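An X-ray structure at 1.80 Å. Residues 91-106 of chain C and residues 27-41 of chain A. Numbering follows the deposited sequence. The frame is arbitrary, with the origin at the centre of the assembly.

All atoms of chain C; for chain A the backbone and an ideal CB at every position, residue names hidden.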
# COMPACT_ATOMS: atom_id res chain seq x y z
N TYR C 91 -12.37 -2.71 -6.63
CA TYR C 91 -13.16 -2.52 -7.83
C TYR C 91 -13.93 -3.79 -8.08
O TYR C 91 -13.37 -4.83 -8.20
CB TYR C 91 -12.24 -2.23 -9.01
CG TYR C 91 -12.98 -1.75 -10.23
CD1 TYR C 91 -13.61 -2.66 -11.07
CD2 TYR C 91 -13.03 -0.39 -10.55
CE1 TYR C 91 -14.30 -2.22 -12.20
CE2 TYR C 91 -13.74 0.05 -11.66
CZ TYR C 91 -14.35 -0.87 -12.48
OH TYR C 91 -15.02 -0.46 -13.61
N LYS C 92 -15.24 -3.70 -8.14
CA LYS C 92 -16.06 -4.88 -8.37
C LYS C 92 -17.13 -4.55 -9.40
O LYS C 92 -17.87 -3.59 -9.25
CB LYS C 92 -16.72 -5.35 -7.07
CG LYS C 92 -17.47 -6.67 -7.22
CD LYS C 92 -18.19 -7.10 -5.97
CE LYS C 92 -19.08 -8.32 -6.24
NZ LYS C 92 -19.64 -8.82 -4.98
N ALA C 93 -17.24 -5.36 -10.44
CA ALA C 93 -18.30 -5.16 -11.43
C ALA C 93 -19.63 -5.28 -10.72
O ALA C 93 -19.86 -6.24 -9.98
CB ALA C 93 -18.19 -6.19 -12.54
N GLY C 94 -20.50 -4.30 -10.91
CA GLY C 94 -21.82 -4.33 -10.29
C GLY C 94 -21.83 -3.61 -8.93
O GLY C 94 -22.89 -3.36 -8.38
N GLY C 95 -20.65 -3.32 -8.39
CA GLY C 95 -20.52 -2.52 -7.19
C GLY C 95 -20.08 -3.27 -5.94
O GLY C 95 -20.33 -4.47 -5.80
N ILE C 96 -19.39 -2.56 -5.06
CA ILE C 96 -19.05 -3.03 -3.72
C ILE C 96 -19.11 -1.82 -2.77
O ILE C 96 -18.80 -0.67 -3.16
CB ILE C 96 -17.64 -3.70 -3.69
CG1 ILE C 96 -17.35 -4.37 -2.34
CG2 ILE C 96 -16.54 -2.71 -4.04
CD1 ILE C 96 -18.18 -5.60 -2.05
N THR C 97 -19.50 -2.09 -1.53
CA THR C 97 -19.71 -1.03 -0.54
C THR C 97 -18.94 -1.33 0.73
O THR C 97 -18.50 -2.45 0.95
CB THR C 97 -21.21 -0.95 -0.15
OG1 THR C 97 -21.66 -2.22 0.32
CG2 THR C 97 -22.07 -0.65 -1.35
N ILE C 98 -18.81 -0.30 1.57
CA ILE C 98 -18.20 -0.44 2.88
C ILE C 98 -18.93 -1.52 3.69
O ILE C 98 -18.29 -2.43 4.24
CB ILE C 98 -18.16 0.94 3.60
CG1 ILE C 98 -17.14 1.87 2.93
CG2 ILE C 98 -17.84 0.76 5.08
CD1 ILE C 98 -17.19 3.34 3.41
N GLU C 99 -20.26 -1.44 3.73
CA GLU C 99 -21.09 -2.31 4.56
C GLU C 99 -20.91 -3.76 4.16
O GLU C 99 -20.83 -4.63 5.01
CB GLU C 99 -22.57 -1.90 4.47
CG GLU C 99 -23.53 -2.68 5.36
CD GLU C 99 -24.99 -2.30 5.14
OE1 GLU C 99 -25.27 -1.31 4.42
OE2 GLU C 99 -25.87 -3.01 5.69
N GLU C 100 -20.79 -4.03 2.86
CA GLU C 100 -20.62 -5.41 2.39
C GLU C 100 -19.32 -6.00 2.92
O GLU C 100 -19.21 -7.20 3.09
CB GLU C 100 -20.63 -5.49 0.86
CG GLU C 100 -22.01 -5.28 0.26
CD GLU C 100 -22.00 -5.19 -1.26
OE1 GLU C 100 -21.71 -4.10 -1.79
OE2 GLU C 100 -22.30 -6.20 -1.93
N LYS C 101 -18.33 -5.16 3.18
CA LYS C 101 -17.04 -5.62 3.70
C LYS C 101 -16.89 -5.60 5.23
O LYS C 101 -16.09 -6.37 5.77
CB LYS C 101 -15.96 -4.79 3.05
CG LYS C 101 -16.01 -4.80 1.53
CD LYS C 101 -15.28 -3.63 0.92
CE LYS C 101 -13.85 -3.98 0.74
NZ LYS C 101 -13.19 -2.79 0.32
N VAL C 102 -17.62 -4.76 5.95
CA VAL C 102 -17.40 -4.64 7.41
C VAL C 102 -18.58 -4.98 8.31
O VAL C 102 -18.38 -5.13 9.50
CB VAL C 102 -17.02 -3.19 7.84
CG1 VAL C 102 -15.85 -2.70 7.06
CG2 VAL C 102 -18.22 -2.25 7.71
N SER C 103 -19.79 -5.02 7.77
CA SER C 103 -21.00 -5.12 8.60
C SER C 103 -20.94 -6.31 9.54
O SER C 103 -21.36 -6.20 10.68
CB SER C 103 -22.26 -5.21 7.73
OG SER C 103 -22.25 -6.36 6.92
N LYS C 104 -20.43 -7.43 9.03
CA LYS C 104 -20.15 -8.65 9.81
C LYS C 104 -19.44 -8.41 11.15
O LYS C 104 -19.62 -9.18 12.08
CB LYS C 104 -19.26 -9.60 8.98
CG LYS C 104 -19.78 -11.01 8.82
CD LYS C 104 -18.64 -12.02 8.76
CE LYS C 104 -18.17 -12.43 10.16
NZ LYS C 104 -17.90 -13.89 10.26
N TYR C 105 -18.59 -7.38 11.20
CA TYR C 105 -17.76 -7.11 12.37
C TYR C 105 -18.27 -5.96 13.23
O TYR C 105 -17.58 -5.54 14.15
CB TYR C 105 -16.33 -6.82 11.90
CG TYR C 105 -15.82 -7.98 11.12
CD1 TYR C 105 -15.51 -9.15 11.76
CD2 TYR C 105 -15.74 -7.94 9.73
CE1 TYR C 105 -15.10 -10.25 11.07
CE2 TYR C 105 -15.35 -9.05 9.01
CZ TYR C 105 -15.02 -10.20 9.70
OH TYR C 105 -14.60 -11.31 9.03
N ARG C 106 -19.47 -5.47 12.94
CA ARG C 106 -19.94 -4.23 13.56
C ARG C 106 -21.48 -4.19 13.64
O ARG C 106 -22.10 -4.44 14.68
CB ARG C 106 -19.37 -3.02 12.80
CG ARG C 106 -17.87 -3.16 12.43
CD ARG C 106 -17.07 -1.88 12.38
NE ARG C 106 -17.56 -1.02 11.32
CZ ARG C 106 -16.82 -0.43 10.39
NH1 ARG C 106 -15.50 -0.57 10.33
NH2 ARG C 106 -17.44 0.31 9.48
OXT ARG C 106 -22.20 -3.91 12.67
N UNK A 27 -10.98 -17.17 -6.45
CA UNK A 27 -12.08 -16.57 -7.19
C UNK A 27 -12.88 -15.68 -6.23
O UNK A 27 -12.86 -15.94 -5.03
CB UNK A 27 -12.97 -17.64 -7.82
N UNK A 28 -13.51 -14.62 -6.76
CA UNK A 28 -14.24 -13.59 -5.97
C UNK A 28 -15.18 -14.18 -4.91
O UNK A 28 -15.30 -13.62 -3.83
CB UNK A 28 -15.06 -12.70 -6.91
N UNK A 29 -15.81 -15.30 -5.23
CA UNK A 29 -16.74 -15.95 -4.31
C UNK A 29 -16.13 -16.49 -3.03
O UNK A 29 -16.86 -16.73 -2.06
CB UNK A 29 -17.44 -17.10 -5.04
N UNK A 30 -14.81 -16.66 -3.01
CA UNK A 30 -14.07 -17.19 -1.86
C UNK A 30 -13.29 -16.12 -1.10
O UNK A 30 -12.67 -16.39 -0.07
CB UNK A 30 -13.10 -18.28 -2.33
N UNK A 31 -13.30 -14.91 -1.62
CA UNK A 31 -12.44 -13.84 -1.14
C UNK A 31 -12.77 -13.44 0.30
O UNK A 31 -11.89 -13.40 1.15
CB UNK A 31 -12.56 -12.62 -2.06
N UNK A 32 -14.04 -13.16 0.58
CA UNK A 32 -14.41 -12.59 1.88
C UNK A 32 -14.17 -13.64 2.99
O UNK A 32 -13.81 -13.28 4.11
CB UNK A 32 -15.87 -12.13 1.87
N UNK A 33 -14.28 -14.92 2.65
CA UNK A 33 -14.04 -16.05 3.57
C UNK A 33 -12.60 -16.11 4.08
O UNK A 33 -12.37 -16.32 5.27
CB UNK A 33 -14.38 -17.37 2.87
N UNK A 34 -11.63 -16.00 3.17
CA UNK A 34 -10.21 -16.04 3.52
C UNK A 34 -9.94 -14.87 4.43
O UNK A 34 -9.25 -15.00 5.43
CB UNK A 34 -9.31 -16.00 2.28
N UNK A 35 -10.50 -13.72 4.08
CA UNK A 35 -10.35 -12.52 4.88
C UNK A 35 -10.92 -12.68 6.28
O UNK A 35 -10.31 -12.24 7.24
CB UNK A 35 -11.02 -11.34 4.18
N UNK A 36 -12.09 -13.31 6.40
CA UNK A 36 -12.67 -13.65 7.71
C UNK A 36 -11.76 -14.54 8.56
O UNK A 36 -11.69 -14.36 9.77
CB UNK A 36 -14.02 -14.35 7.51
N UNK A 37 -11.07 -15.50 7.93
CA UNK A 37 -10.16 -16.37 8.66
C UNK A 37 -8.99 -15.56 9.21
O UNK A 37 -8.55 -15.78 10.33
CB UNK A 37 -9.66 -17.50 7.76
N UNK A 38 -8.50 -14.63 8.39
CA UNK A 38 -7.42 -13.74 8.78
C UNK A 38 -7.83 -12.85 9.95
O UNK A 38 -7.08 -12.70 10.92
CB UNK A 38 -6.99 -12.88 7.59
N UNK A 39 -9.01 -12.25 9.86
CA UNK A 39 -9.52 -11.41 10.93
C UNK A 39 -9.70 -12.23 12.22
O UNK A 39 -9.23 -11.80 13.27
CB UNK A 39 -10.84 -10.77 10.51
N UNK A 40 -10.31 -13.41 12.14
CA UNK A 40 -10.42 -14.27 13.31
C UNK A 40 -9.06 -14.58 13.94
O UNK A 40 -8.88 -14.48 15.16
CB UNK A 40 -11.12 -15.57 12.93
N UNK A 41 -8.07 -14.92 13.12
CA UNK A 41 -6.75 -15.21 13.64
C UNK A 41 -6.16 -13.96 14.32
O UNK A 41 -5.60 -14.04 15.42
CB UNK A 41 -5.83 -15.70 12.52

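Position 27 lies in a loop, and its ideal CB has nothing of chain C within 5.5 Å. Chain C sets no rule here, and most polar side chains would serve; the residue is A:Glu27.

Position 28 is different. Its CA-to-CB bond points toward chain C, where C:Lys92 extends in an all-t conformation and brings an ammonium group to the end of its reach. An acid suits, though a neutral polar group could also sit there. The residue is A:Asp28. Its OD2 lies 4.0 Å from C:Lys92 NZ, beyond a salt bridge, and 3.8 Å from C:Lys92 CE, so the charges attract without pairing directly.

Positions 29 and 30 are out of reach. At 29 the backbone angles are ordinary and a CB would have room, so glycine is not forced, yet A:Gly29 is found; 30 is A:Arg30, engaged elsewhere in the structure.

From 31 the chain is helical, and the helix continues beyond 41; chain C can favour only the positions that turn to it. Position 31 is not one of them, and holds A:Leu31.

Position 32 points toward chain C, with its CA 7.7 Å from C:Lys101 CA. No atom of chain C comes within 5.5 Å of the ideal CB, so a long or broad side chain is needed to cross the gap. The surface offered is mixed: the methyl end of C:Ile96, the carbonyl of C:Glu100 and the aliphatic part of C:Lys101. A flat ring with some polarity, or a long flexible chain, would fit. A:His32 fills it: CE1 lies 4.2 Å from C:Ile96 CD1, which sits at the ring edge, and 4.0 Å from C:Glu100 O. These are packing contacts; NE2 is hydrogen-bonded elsewhere in the structure.

Position 33 points away and takes A:Glu33; 34 is out of reach and takes A:Val34. Position 35 points sideways, but A:Ile35 stops short of contact.

Position 36 is tightly constrained. Its CB points sideways, yet C:Tyr105 OH is 3.4 Å from it and C:Lys104 NZ 4.8 Å. A hydroxyl and a cation favour a short polar or acidic side chain. A:Asp36 answers the charge, its OD2 lying 4.1 Å from C:Lys104 NZ, beyond a salt bridge. Its OD1 is modelled 2.2 Å from C:Tyr105 OH, too short for any interaction to be read from it.

At position 37 the CA-to-CB bond points away, but the end of A:Arg37 comes nearer to chain C, without contact, and its guanidinium makes a salt bridge within chain A with the side chain at position 40.

Position 38 is out of reach and holds A:Ala38. Position 39 points toward C:Tyr105, whose OH is 4.1 Å from the ideal CB. An aliphatic side chain could pack on the phenol, and A:Ile39 does, with CD1 3.5 Å from C:Tyr105 CZ.

Position 40 points sideways, within reach of C:Lys104 for a long acid or amide. A:Glu40 takes it through water 1, which donates to OE2 and accepts from C:Lys104 NZ. The salt bridge from 37 ends here, A:Arg37 NH2 lying 3.0 Å from A:Glu40 OE2.

Position 41 is free of chain C; it is A:Lys41.

Chain A (27-41) EDGRLHEVIDRAIEK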
# COMPACT_ATOMS: atom_id res chain seq x y z
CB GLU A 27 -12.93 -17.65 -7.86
CG GLU A 27 -13.24 -18.84 -6.98
CD GLU A 27 -14.53 -19.53 -7.38
OE1 GLU A 27 -14.79 -19.63 -8.60
OE2 GLU A 27 -15.28 -19.96 -6.47
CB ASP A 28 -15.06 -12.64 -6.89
CG ASP A 28 -16.23 -11.90 -6.13
OD1 ASP A 28 -17.33 -12.48 -6.00
OD2 ASP A 28 -16.15 -10.74 -5.63
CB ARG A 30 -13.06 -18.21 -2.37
CG ARG A 30 -13.63 -19.53 -2.78
CD ARG A 30 -12.63 -20.66 -2.66
NE ARG A 30 -12.43 -21.08 -1.26
CZ ARG A 30 -11.27 -20.97 -0.58
NH1 ARG A 30 -10.19 -20.43 -1.12
NH2 ARG A 30 -11.21 -21.38 0.69
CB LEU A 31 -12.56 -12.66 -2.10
CG LEU A 31 -11.93 -11.31 -1.76
CD1 LEU A 31 -10.43 -11.44 -1.67
CD2 LEU A 31 -12.35 -10.29 -2.84
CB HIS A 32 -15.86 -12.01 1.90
CG HIS A 32 -16.00 -10.68 1.20
ND1 HIS A 32 -17.23 -10.13 0.89
CD2 HIS A 32 -15.08 -9.79 0.74
CE1 HIS A 32 -17.06 -8.97 0.28
NE2 HIS A 32 -15.77 -8.74 0.17
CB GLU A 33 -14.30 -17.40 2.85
CG GLU A 33 -15.45 -18.26 3.35
CD GLU A 33 -15.37 -19.71 2.83
OE1 GLU A 33 -15.37 -19.93 1.58
OE2 GLU A 33 -15.30 -20.64 3.68
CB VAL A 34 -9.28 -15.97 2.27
CG1 VAL A 34 -7.84 -15.92 2.68
CG2 VAL A 34 -9.54 -17.13 1.36
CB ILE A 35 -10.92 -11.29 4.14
CG1 ILE A 35 -10.06 -11.03 2.90
CG2 ILE A 35 -10.91 -10.07 5.03
CD1 ILE A 35 -10.62 -10.00 1.94
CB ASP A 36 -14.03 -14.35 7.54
CG ASP A 36 -15.12 -13.41 7.01
OD1 ASP A 36 -14.98 -12.15 7.05
OD2 ASP A 36 -16.16 -13.87 6.50
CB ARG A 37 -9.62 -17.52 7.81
CG ARG A 37 -10.65 -18.49 7.22
CD ARG A 37 -11.39 -19.30 8.24
NE ARG A 37 -12.55 -18.59 8.80
CZ ARG A 37 -13.72 -18.38 8.17
NH1 ARG A 37 -13.92 -18.80 6.92
NH2 ARG A 37 -14.69 -17.73 8.78
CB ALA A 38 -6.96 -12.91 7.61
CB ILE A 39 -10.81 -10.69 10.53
CG1 ILE A 39 -10.52 -9.66 9.46
CG2 ILE A 39 -11.44 -9.98 11.74
CD1 ILE A 39 -11.74 -9.26 8.73
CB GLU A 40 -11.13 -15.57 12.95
CG GLU A 40 -12.61 -15.36 12.70
CD GLU A 40 -13.25 -16.45 11.86
OE1 GLU A 40 -12.62 -17.54 11.67
OE2 GLU A 40 -14.38 -16.21 11.37
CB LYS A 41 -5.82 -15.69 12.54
CG LYS A 41 -4.38 -15.88 12.96
CD LYS A 41 -4.19 -16.93 14.03
CE LYS A 41 -4.60 -18.29 13.62
NZ LYS A 41 -3.90 -19.29 14.48
O HOH W 1 -14.92 -13.45 11.15
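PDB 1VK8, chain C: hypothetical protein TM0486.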